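Local coordinates for protein citrinin polyketide synthase (Monascus purpureus, PDB 5MPT) that transfers methyl groups from S-adenosylmethionine to carbon atoms of the growing polyketide, as the C-methyltransferase domain of the synthase that starts biosynthesis of the mycotoxin citrinin, at residues G94-E98 with A99-D103; T123-E126 with E127-D131; Q196-K199 with R200-N203; L225-L228 with E229-V233. All coordinates share one frame; numbering follows the deposited sequence.

Contact 1 of 4, residues G94-E98 with A99-D103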
loop_
_atom_site.group_PDB
_atom_site.type_symbol
_atom_site.label_atom_id
_atom_site.label_comp_id
_atom_site.label_asym_id
_atom_site.label_seq_id
_atom_site.Cartn_x
_atom_site.Cartn_y
_atom_site.Cartn_z
ATOM N N GLY A 94 7.226 -9.897 17.736
ATOM C CA GLY A 94 6.809 -11.006 16.897
ATOM C C GLY A 94 7.802 -11.302 15.796
ATOM O O GLY A 94 8.102 -12.468 15.516
ATOM N N LEU A 95 8.309 -10.263 15.133
ATOM C CA LEU A 95 9.271 -10.523 14.067
ATOM C C LEU A 95 10.530 -11.165 14.633
ATOM O O LEU A 95 11.089 -12.089 14.037
ATOM C CB LEU A 95 9.633 -9.245 13.311
ATOM C CG LEU A 95 8.573 -8.490 12.521
ATOM C CD1 LEU A 95 9.260 -7.295 11.872
ATOM C CD2 LEU A 95 7.853 -9.369 11.479
ATOM N N LEU A 96 10.993 -10.689 15.790
ATOM C CA LEU A 96 12.188 -11.279 16.379
ATOM C C LEU A 96 11.949 -12.738 16.727
ATOM O O LEU A 96 12.856 -13.573 16.604
ATOM C CB LEU A 96 12.608 -10.494 17.619
ATOM C CG LEU A 96 13.229 -9.124 17.378
ATOM C CD1 LEU A 96 13.480 -8.474 18.736
ATOM C CD2 LEU A 96 14.527 -9.225 16.618
ATOM N N GLU A 97 10.734 -13.064 17.178
ATOM C CA GLU A 97 10.411 -14.459 17.450
ATOM C C GLU A 97 10.384 -15.271 16.161
ATOM O O GLU A 97 10.938 -16.378 16.107
ATOM C CB GLU A 97 9.077 -14.571 18.190
ATOM C CG GLU A 97 8.784 -15.989 18.686
ATOM C CD GLU A 97 7.560 -16.079 19.579
ATOM O OE1 GLU A 97 6.491 -15.560 19.177
ATOM O OE2 GLU A 97 7.678 -16.667 20.684
ATOM N N GLU A 98 9.768 -14.738 15.101
ATOM C CA GLU A 98 9.755 -15.470 13.838
ATOM C C GLU A 98 11.166 -15.725 13.328
ATOM O O GLU A 98 11.411 -16.748 12.682
ATOM C CB GLU A 98 8.937 -14.716 12.784
ATOM C CG GLU A 98 7.431 -14.748 13.021
ATOM C CD GLU A 98 6.674 -13.814 12.080
ATOM O OE1 GLU A 98 5.527 -13.430 12.405
ATOM O OE2 GLU A 98 7.235 -13.453 11.022
ATOM N N ALA A 99 12.095 -14.806 13.589
ATOM C CA ALA A 99 13.492 -14.969 13.224
ATOM C C ALA A 99 14.219 -15.907 14.170
ATOM O O ALA A 99 15.413 -16.158 13.976
ATOM C CB ALA A 99 14.193 -13.610 13.213
ATOM N N ARG A 100 13.520 -16.407 15.192
ATOM C CA ARG A 100 14.037 -17.405 16.123
ATOM C C ARG A 100 15.180 -16.862 16.977
ATOM O O ARG A 100 16.025 -17.624 17.445
ATOM C CB ARG A 100 14.460 -18.677 15.385
ATOM C CG ARG A 100 13.315 -19.333 14.600
ATOM C CD ARG A 100 12.064 -19.588 15.456
ATOM N NE ARG A 100 12.338 -20.381 16.662
ATOM C CZ ARG A 100 12.139 -19.984 17.919
ATOM N NH1 ARG A 100 11.645 -18.781 18.199
ATOM N NH2 ARG A 100 12.429 -20.809 18.920
ATOM N N LEU A 101 15.201 -15.550 17.215
ATOM C CA LEU A 101 16.165 -14.992 18.150
ATOM C C LEU A 101 15.632 -14.976 19.567
ATOM O O LEU A 101 16.421 -15.040 20.519
ATOM C CB LEU A 101 16.546 -13.566 17.747
ATOM C CG LEU A 101 17.252 -13.455 16.400
ATOM C CD1 LEU A 101 17.429 -11.988 16.051
ATOM C CD2 LEU A 101 18.611 -14.180 16.447
ATOM N N ILE A 102 14.313 -14.866 19.728
ATOM C CA ILE A 102 13.690 -14.898 21.042
ATOM C C ILE A 102 12.564 -15.918 21.027
ATOM O O ILE A 102 12.041 -16.292 19.973
ATOM C CB ILE A 102 13.146 -13.521 21.490
ATOM C CG1 ILE A 102 12.037 -13.027 20.529
ATOM C CG2 ILE A 102 14.291 -12.521 21.615
ATOM C CD1 ILE A 102 11.364 -11.739 20.977
ATOM N N ASP A 103 12.225 -16.382 22.225
ATOM C CA ASP A 103 10.979 -17.067 22.509
ATOM C C ASP A 103 10.158 -16.167 23.416
ATOM O O ASP A 103 10.687 -15.560 24.358
ATOM C CB ASP A 103 11.210 -18.424 23.186
ATOM C CG ASP A 103 11.972 -19.408 22.298
ATOM O OD1 ASP A 103 11.519 -19.689 21.151
ATOM O OD2 ASP A 103 13.030 -19.898 22.757
HETATM O O HOH W 1 8.903 -19.262 20.469
#
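Leu101 N reaches back to Leu96 O (3.1 Å) and Arg100 N to Glu97 O (2.7 Å), the two bonds of a Schellman motif that ends the helix, with Arg100 at a positive phi of 66°. Glycine is the commonest residue at such a position; here arginine accepts the conformation and folds its side chain back over the turn. Bends at chi2 and chi3 (-53° and -55°) curl the chain until Arg100 NH1 donates to Glu97 O at 3.3 Å, with that oxygen lying in the guanidinium plane. Glu97 O therefore holds two donors of one residue, approaching from opposite faces of its carbonyl plane. The other side of the group, where NH2 and NH1 lie, turns to Asp103, whose OD1 uses its syn lone pair in a salt bridge with Arg100 NH2 (2.7 Å). The carboxylate of Glu97 has other partners: OE2 accepts from Ile104 N and from a water that also donates to Asp103 OD1, which probably eases the proximity of the two acids. On the apolar side, Leu96 CD2 touches Leu101 CD1 at 4.0 Å, the hydrophobic pair expected across a Schellman turn, while Ile102 CD1 rests on Leu96 CB (3.8 Å). The turn leads from helix 86-98 into strand 102-105, an outer strand of a small antiparallel sheet beside strand 108-111, and Leu96 and Leu101 both pack on helix 40-62.

Contact 2 of 4, residues T123-E126 with E127-D131; sequences TMLE and ELLHD
Leu129 N donates to Leu125 O at 2.8 Å, the shortest of four successive i to i+4 bonds that run between these two halves of one helix. Thr123 O, Met124 O and Glu126 O likewise accept from Glu127 N, Leu128 N and His130 N, each at 3.0 Å, so the backbone here meets its own needs and the polar side chains can turn to other partners. Thr123 and Glu127 point the same way, one turn apart: the methyl CG2 of Thr123 lies 3.7 Å from Glu127 OE2, an apolar flank for the acid rather than a polar bond. Their polar ends look toward the start of the helix, where Thr123 OG1 is hydrogen-bonded to Ser120 OG and Glu127 OE1 forms a salt bridge with Lys119. At the last turn, His130 ND1 gives a straight bond to Asp131 OD1 (3.2 Å, 170°), with the oxygen in the ring plane and met on its anti side. Asp131 OD2 pairs with Arg47, so both carboxylate oxygens are engaged; the acid and the helix C terminus would together tend to favour a protonated His130. Leucine suits the remaining face: Leu125 CG and Leu129 CD1 touch at 3.8 Å, as the branched ends slant across each other. Leu125 has CG opposite its backbone N (chi1 -176°), bringing its end toward the later turn, while Leu129 keeps CG beside its N (chi1 -68°). This pair is covered by helix 136-146 through Ala136, Lys140 and Ser143, while Met124 packs on helix 40-62 and Leu128 touches both helices, through Arg47 and His139, so helix 121-131 packs against two neighbours.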
loop_
_atom_site.group_PDB
_atom_site.type_symbol
_atom_site.label_atom_id
_atom_site.label_comp_id
_atom_site.label_asym_id
_atom_site.label_seq_id
_atom_site.Cartn_x
_atom_site.Cartn_y
_atom_site.Cartn_z
ATOM N N THR A 123 26.551 -3.753 5.358
ATOM C CA THR A 123 26.900 -4.749 4.357
ATOM C C THR A 123 25.645 -5.407 3.769
ATOM O O THR A 123 25.577 -5.654 2.562
ATOM C CB THR A 123 27.830 -5.788 4.961
ATOM O OG1 THR A 123 28.961 -5.119 5.543
ATOM C CG2 THR A 123 28.280 -6.755 3.896
ATOM N N MET A 124 24.652 -5.706 4.613
ATOM C CA MET A 124 23.369 -6.224 4.139
ATOM C C MET A 124 22.776 -5.319 3.071
ATOM O O MET A 124 22.344 -5.789 2.022
ATOM C CB MET A 124 22.369 -6.358 5.300
ATOM C CG MET A 124 22.628 -7.537 6.252
ATOM S SD MET A 124 21.396 -7.720 7.572
ATOM C CE MET A 124 22.124 -9.019 8.568
ATOM N N LEU A 125 22.670 -4.017 3.358
ATOM C CA LEU A 125 22.067 -3.111 2.389
ATOM C C LEU A 125 22.890 -3.055 1.110
ATOM O O LEU A 125 22.352 -3.115 0.006
ATOM C CB LEU A 125 21.921 -1.711 2.977
ATOM C CG LEU A 125 21.194 -0.771 2.006
ATOM C CD1 LEU A 125 19.767 -1.224 1.796
ATOM C CD2 LEU A 125 21.240 0.641 2.535
ATOM N N GLU A 126 24.201 -2.925 1.240
ATOM C CA GLU A 126 25.052 -2.790 0.065
ATOM C C GLU A 126 24.868 -3.980 -0.860
ATOM O O GLU A 126 24.705 -3.821 -2.077
ATOM C CB GLU A 126 26.514 -2.655 0.515
ATOM C CG GLU A 126 27.537 -2.442 -0.609
ATOM C CD GLU A 126 28.979 -2.723 -0.157
ATOM O OE1 GLU A 126 29.294 -2.479 1.029
ATOM O OE2 GLU A 126 29.788 -3.195 -0.988
ATOM N N GLU A 127 24.829 -5.181 -0.286
ATOM C CA GLU A 127 24.679 -6.386 -1.086
ATOM C C GLU A 127 23.289 -6.462 -1.698
ATOM O O GLU A 127 23.144 -6.832 -2.864
ATOM C CB GLU A 127 24.951 -7.627 -0.238
ATOM C CG GLU A 127 26.419 -7.823 0.126
ATOM C CD GLU A 127 26.640 -9.019 1.044
ATOM O OE1 GLU A 127 25.655 -9.658 1.477
ATOM O OE2 GLU A 127 27.805 -9.339 1.319
ATOM N N LEU A 128 22.262 -6.126 -0.923
ATOM C CA LEU A 128 20.902 -6.189 -1.422
ATOM C C LEU A 128 20.681 -5.170 -2.525
ATOM O O LEU A 128 20.026 -5.472 -3.522
ATOM C CB LEU A 128 19.948 -5.968 -0.253
ATOM C CG LEU A 128 18.478 -6.215 -0.490
ATOM C CD1 LEU A 128 18.164 -7.583 -1.078
ATOM C CD2 LEU A 128 17.740 -6.033 0.840
ATOM N N LEU A 129 21.231 -3.963 -2.378
ATOM C CA LEU A 129 21.096 -2.972 -3.443
ATOM C C LEU A 129 21.811 -3.421 -4.715
ATOM O O LEU A 129 21.327 -3.202 -5.830
ATOM C CB LEU A 129 21.646 -1.630 -2.965
ATOM C CG LEU A 129 20.900 -0.895 -1.858
ATOM C CD1 LEU A 129 21.624 0.375 -1.610
ATOM C CD2 LEU A 129 19.446 -0.639 -2.266
ATOM N N HIS A 130 22.979 -4.034 -4.572
ATOM C CA HIS A 130 23.705 -4.490 -5.747
ATOM C C HIS A 130 23.013 -5.689 -6.383
ATOM O O HIS A 130 22.918 -5.782 -7.615
ATOM C CB HIS A 130 25.148 -4.806 -5.343
ATOM C CG HIS A 130 25.944 -5.455 -6.429
ATOM N ND1 HIS A 130 25.917 -6.812 -6.651
ATOM C CD2 HIS A 130 26.778 -4.934 -7.359
ATOM C CE1 HIS A 130 26.692 -7.101 -7.684
ATOM N NE2 HIS A 130 27.225 -5.978 -8.133
ATOM N N ASP A 131 22.461 -6.586 -5.560
ATOM C CA ASP A 131 21.875 -7.823 -6.085
ATOM C C ASP A 131 20.472 -7.647 -6.650
ATOM O O ASP A 131 20.064 -8.419 -7.532
ATOM C CB ASP A 131 21.811 -8.861 -4.976
ATOM C CG ASP A 131 23.173 -9.398 -4.607
ATOM O OD1 ASP A 131 24.162 -9.074 -5.303
ATOM O OD2 ASP A 131 23.225 -10.151 -3.625
#

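Contact 3 of 4, residues Q196-K199 with R200-N203; sequences QLVK and RLPN
Arg200 returns along the end of helix 181-198 to take hold of Gln196, four residues earlier. Its CB sits 3.5 Å from Leu197 O, the acceptor of its own backbone N-H. CG moves on toward Gln196 O, and Arg200 CD passes Gln196 O at 3.2 Å. NE continues beyond it, and CZ lies equally far, 3.7 Å, from Gln196 O and Gln196 OE1. At the tip Arg200 NH1 donates to Gln196 O (2.8 Å, 157°) and to Gln196 OE1 (2.8 Å, 162°). Both acceptors lie near the guanidinium plane, so one nitrogen spends its two N-H groups on one residue. Gln196 meets it by bending at chi2 (-63°), which brings the amide oxygen round to the arginine with the amide plane turned steeply against the guanidinium. Arginine suits the place because a long chain can lie over the helix end and still present its donors to a carbonyl of the last turn. The backbone meanwhile makes a type I beta turn from Val198 to Leu201, closed by Leu201 N to Val198 O at 3.1 Å, and so leaves the helix for strand 208-213, a central strand of the Rossmann-like sheet of S-adenosylmethionine-dependent methyltransferases. Leu201 drops its branched end beside the helix, with CG 3.4 Å from Leu197 O and CD2 facing Leu197 CD1. Helix 14-26 covers this end of the helix, with Ala16 touching both Leu197 and Arg200, and Ile23 also lying against the arginine.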
loop_
_atom_site.group_PDB
_atom_site.type_symbol
_atom_site.label_atom_id
_atom_site.label_comp_id
_atom_site.label_asym_id
_atom_site.label_seq_id
_atom_site.Cartn_x
_atom_site.Cartn_y
_atom_site.Cartn_z
ATOM N N GLN A 196 -8.545 -2.191 -21.725
ATOM C CA GLN A 196 -9.490 -3.154 -22.286
ATOM C C GLN A 196 -10.922 -2.725 -22.005
ATOM O O GLN A 196 -11.842 -2.984 -22.804
ATOM C CB GLN A 196 -9.210 -4.538 -21.698
ATOM C CG GLN A 196 -7.898 -5.142 -22.179
ATOM C CD GLN A 196 -7.919 -5.362 -23.682
ATOM O OE1 GLN A 196 -8.900 -5.855 -24.236
ATOM N NE2 GLN A 196 -6.890 -4.891 -24.352
ATOM N N LEU A 197 -11.119 -2.058 -20.868
ATOM C CA LEU A 197 -12.432 -1.505 -20.526
ATOM C C LEU A 197 -12.863 -0.455 -21.534
ATOM O O LEU A 197 -13.971 -0.511 -22.080
ATOM C CB LEU A 197 -12.387 -0.896 -19.125
ATOM C CG LEU A 197 -13.656 -0.183 -18.667
ATOM C CD1 LEU A 197 -14.785 -1.181 -18.534
ATOM C CD2 LEU A 197 -13.466 0.565 -17.359
ATOM N N VAL A 198 -11.992 0.515 -21.797
ATOM C CA VAL A 198 -12.351 1.634 -22.662
ATOM C C VAL A 198 -12.657 1.187 -24.101
ATOM O O VAL A 198 -13.557 1.755 -24.751
ATOM C CB VAL A 198 -11.219 2.683 -22.548
ATOM C CG1 VAL A 198 -11.354 3.802 -23.553
ATOM C CG2 VAL A 198 -11.213 3.271 -21.163
ATOM N N LYS A 199 -11.989 0.128 -24.595
ATOM C CA LYS A 199 -12.257 -0.433 -25.929
ATOM C C LYS A 199 -13.684 -0.925 -26.088
ATOM O O LYS A 199 -14.137 -1.103 -27.228
ATOM C CB LYS A 199 -11.318 -1.634 -26.228
ATOM C CG LYS A 199 -9.881 -1.328 -26.561
ATOM C CD LYS A 199 -9.063 -2.638 -26.546
ATOM C CE LYS A 199 -7.843 -2.620 -27.480
ATOM N NZ LYS A 199 -7.040 -1.372 -27.372
ATOM N N ARG A 200 -14.389 -1.162 -24.986
ATOM C CA ARG A 200 -15.714 -1.752 -24.966
ATOM C C ARG A 200 -16.787 -0.728 -24.643
ATOM O O ARG A 200 -17.953 -1.098 -24.455
ATOM C CB ARG A 200 -15.770 -2.887 -23.949
ATOM C CG ARG A 200 -15.023 -4.135 -24.412
ATOM C CD ARG A 200 -14.341 -4.865 -23.244
ATOM N NE ARG A 200 -13.832 -6.182 -23.628
ATOM C CZ ARG A 200 -12.575 -6.448 -23.976
ATOM N NH1 ARG A 200 -11.651 -5.491 -24.000
ATOM N NH2 ARG A 200 -12.249 -7.687 -24.317
ATOM N N LEU A 201 -16.410 0.564 -24.557
ATOM C CA LEU A 201 -17.363 1.594 -24.180
ATOM C C LEU A 201 -18.003 2.202 -25.421
ATOM O O LEU A 201 -17.331 2.383 -26.443
ATOM C CB LEU A 201 -16.679 2.690 -23.387
ATOM C CG LEU A 201 -16.062 2.160 -22.093
ATOM C CD1 LEU A 201 -15.607 3.308 -21.187
ATOM C CD2 LEU A 201 -17.047 1.252 -21.340
ATOM N N PRO A 202 -19.304 2.524 -25.358
ATOM C CA PRO A 202 -19.908 3.361 -26.398
ATOM C C PRO A 202 -19.224 4.716 -26.398
ATOM O O PRO A 202 -18.735 5.181 -25.368
ATOM C CB PRO A 202 -21.379 3.464 -25.972
ATOM C CG PRO A 202 -21.616 2.232 -25.117
ATOM C CD PRO A 202 -20.292 2.030 -24.386
ATOM N N ASN A 203 -19.167 5.322 -27.562
ATOM C CA ASN A 203 -18.636 6.668 -27.761
ATOM C C ASN A 203 -19.802 7.618 -28.012
ATOM O O ASN A 203 -20.404 7.608 -29.096
ATOM C CB ASN A 203 -17.658 6.684 -28.934
ATOM C CG ASN A 203 -16.881 7.981 -29.038
ATOM O OD1 ASN A 203 -17.308 9.012 -28.519
ATOM N ND2 ASN A 203 -15.722 7.934 -29.703
#

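Contact 4 of 4, residues L225-L228 with E229-V233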
loop_
_atom_site.group_PDB
_atom_site.type_symbol
_atom_site.label_atom_id
_atom_site.label_comp_id
_atom_site.label_asym_id
_atom_site.label_seq_id
_atom_site.Cartn_x
_atom_site.Cartn_y
_atom_site.Cartn_z
ATOM N N LEU A 225 -2.426 8.879 -16.408
ATOM C CA LEU A 225 -2.606 10.071 -17.237
ATOM C C LEU A 225 -2.076 9.852 -18.641
ATOM O O LEU A 225 -2.821 10.116 -19.601
ATOM C CB LEU A 225 -1.947 11.279 -16.564
ATOM C CG LEU A 225 -2.716 11.984 -15.439
ATOM C CD1 LEU A 225 -3.501 10.999 -14.581
ATOM C CD2 LEU A 225 -1.775 12.801 -14.581
ATOM N N PRO A 226 -0.828 9.404 -18.843
ATOM C CA PRO A 226 -0.380 9.055 -20.201
ATOM C C PRO A 226 -1.253 8.010 -20.848
ATOM O O PRO A 226 -1.483 8.058 -22.067
ATOM C CB PRO A 226 1.045 8.533 -19.978
ATOM C CG PRO A 226 1.468 9.109 -18.704
ATOM C CD PRO A 226 0.252 9.231 -17.856
ATOM N N LEU A 227 -1.735 7.044 -20.062
ATOM C CA LEU A 227 -2.659 6.053 -20.607
ATOM C C LEU A 227 -3.907 6.717 -21.184
ATOM O O LEU A 227 -4.312 6.418 -22.308
ATOM C CB LEU A 227 -3.039 5.035 -19.532
ATOM C CG LEU A 227 -4.089 4.017 -20.005
ATOM C CD1 LEU A 227 -3.516 3.128 -21.106
ATOM C CD2 LEU A 227 -4.631 3.170 -18.874
ATOM N N LEU A 228 -4.553 7.594 -20.414
ATOM C CA LEU A 228 -5.773 8.233 -20.907
ATOM C C LEU A 228 -5.473 9.184 -22.063
ATOM O O LEU A 228 -6.289 9.345 -22.975
ATOM C CB LEU A 228 -6.459 8.970 -19.763
ATOM C CG LEU A 228 -6.938 8.054 -18.634
ATOM C CD1 LEU A 228 -7.198 8.821 -17.362
ATOM C CD2 LEU A 228 -8.192 7.343 -19.084
ATOM N N GLU A 229 -4.312 9.835 -22.026
ATOM C CA GLU A 229 -3.864 10.658 -23.142
ATOM C C GLU A 229 -3.807 9.844 -24.432
ATOM O O GLU A 229 -4.339 10.258 -25.468
ATOM C CB GLU A 229 -2.494 11.244 -22.795
ATOM C CG GLU A 229 -1.926 12.278 -23.745
ATOM C CD GLU A 229 -0.603 12.843 -23.235
ATOM O OE1 GLU A 229 0.308 12.043 -22.912
ATOM O OE2 GLU A 229 -0.480 14.083 -23.138
ATOM N N ARG A 230 -3.206 8.657 -24.380
ATOM C CA ARG A 230 -3.024 7.830 -25.574
ATOM C C ARG A 230 -4.331 7.211 -26.055
ATOM O O ARG A 230 -4.512 6.993 -27.256
ATOM C CB ARG A 230 -2.006 6.719 -25.291
ATOM C CG ARG A 230 -2.150 5.498 -26.197
ATOM C CD ARG A 230 -0.979 4.546 -26.071
ATOM N NE ARG A 230 -0.909 3.913 -24.758
ATOM C CZ ARG A 230 -1.536 2.787 -24.425
ATOM N NH1 ARG A 230 -2.299 2.151 -25.301
ATOM N NH2 ARG A 230 -1.395 2.286 -23.207
ATOM N N LEU A 231 -5.236 6.879 -25.134
ATOM C CA LEU A 231 -6.516 6.311 -25.563
ATOM C C LEU A 231 -7.399 7.354 -26.241
ATOM O O LEU A 231 -8.167 7.012 -27.149
ATOM C CB LEU A 231 -7.263 5.688 -24.389
ATOM C CG LEU A 231 -6.520 4.533 -23.726
ATOM C CD1 LEU A 231 -7.286 4.068 -22.488
ATOM C CD2 LEU A 231 -6.255 3.367 -24.730
ATOM N N GLY A 232 -7.291 8.613 -25.835
ATOM C CA GLY A 232 -7.954 9.710 -26.506
ATOM C C GLY A 232 -9.462 9.743 -26.403
ATOM O O GLY A 232 -10.102 10.422 -27.209
ATOM N N VAL A 233 -10.059 9.048 -25.440
ATOM C CA VAL A 233 -11.508 9.161 -25.274
ATOM C C VAL A 233 -11.797 10.236 -24.230
ATOM O O VAL A 233 -10.988 10.452 -23.318
ATOM C CB VAL A 233 -12.160 7.826 -24.884
ATOM C CG1 VAL A 233 -12.034 6.813 -26.036
ATOM C CG2 VAL A 233 -11.571 7.311 -23.572
HETATM O O HOH W 2 0.514 9.518 -24.012
#
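Leu227 and Leu231 meet one helical turn apart, CG to CD1 at 4.0 Å, in two different conformations. Leu227 sends CG away from its backbone N (chi1 176°), which carries the branch along the helix toward the later residue. Leu231 has chi1 near -62° instead, which lays its CG 3.2 Å from Leu227 O and turns CD1 onto the Leu227 branch. Leu227 O is already taken by Leu231 N at 3.0 Å, so aliphatic groups cover a polar atom that is bonded. Glu229 is extended, its CB 3.4 Å from Leu225 O and its carboxylate swung back over Pro226; a water donates to Glu229 OE1 (2.8 Å) and to Pro226 O, joining acid and carbonyl. Proline fits at 226 because its nitrogen, lacking a hydrogen, falls at a kink where no bond to the preceding turn is made. Arg230, also extended at first but bent at chi3, carries its guanidinium toward helix 181-198; in the conformer described here, its NH1 forms a salt bridge with Glu195, and a second conformer exists. Gly232 leaves the helix at a positive phi of 68°, a conformation glycine adopts readily, while its N still reaches Leu228 O at 3.1 Å. This is the helix of a beta-alpha-beta unit, between strands 208-213 and 235-241, and Leu225 and Leu228 face the second strand through Tyr237 and Val235. The chemistry is thus divided: leucines face the sheet, the seam with helix 181-198 mixes leucine packing with the ion pair of Arg230, and Glu229 with its water lies at the surface.

Overall arrangement
From the N terminus, contact 1 ends helix 86-98 and turns the chain into the small antiparallel sheet, and contact 2 follows in helix 121-131; their centres lie 23 Å apart without touching, yet both pack on helix 40-62. Contact 3 closes helix 181-198 ahead of the large mixed sheet, and contact 4 ends the helix of its beta-alpha-beta unit. All four are local and in series, so none nests in or crosses another. Contacts 3 and 4 meet directly, Val198 CG1 against Val233 CG2 at 3.5 Å, tying two helix ends together, while contact 1 lies across the chain's centre from both, about 51 and 49 Å away between centres.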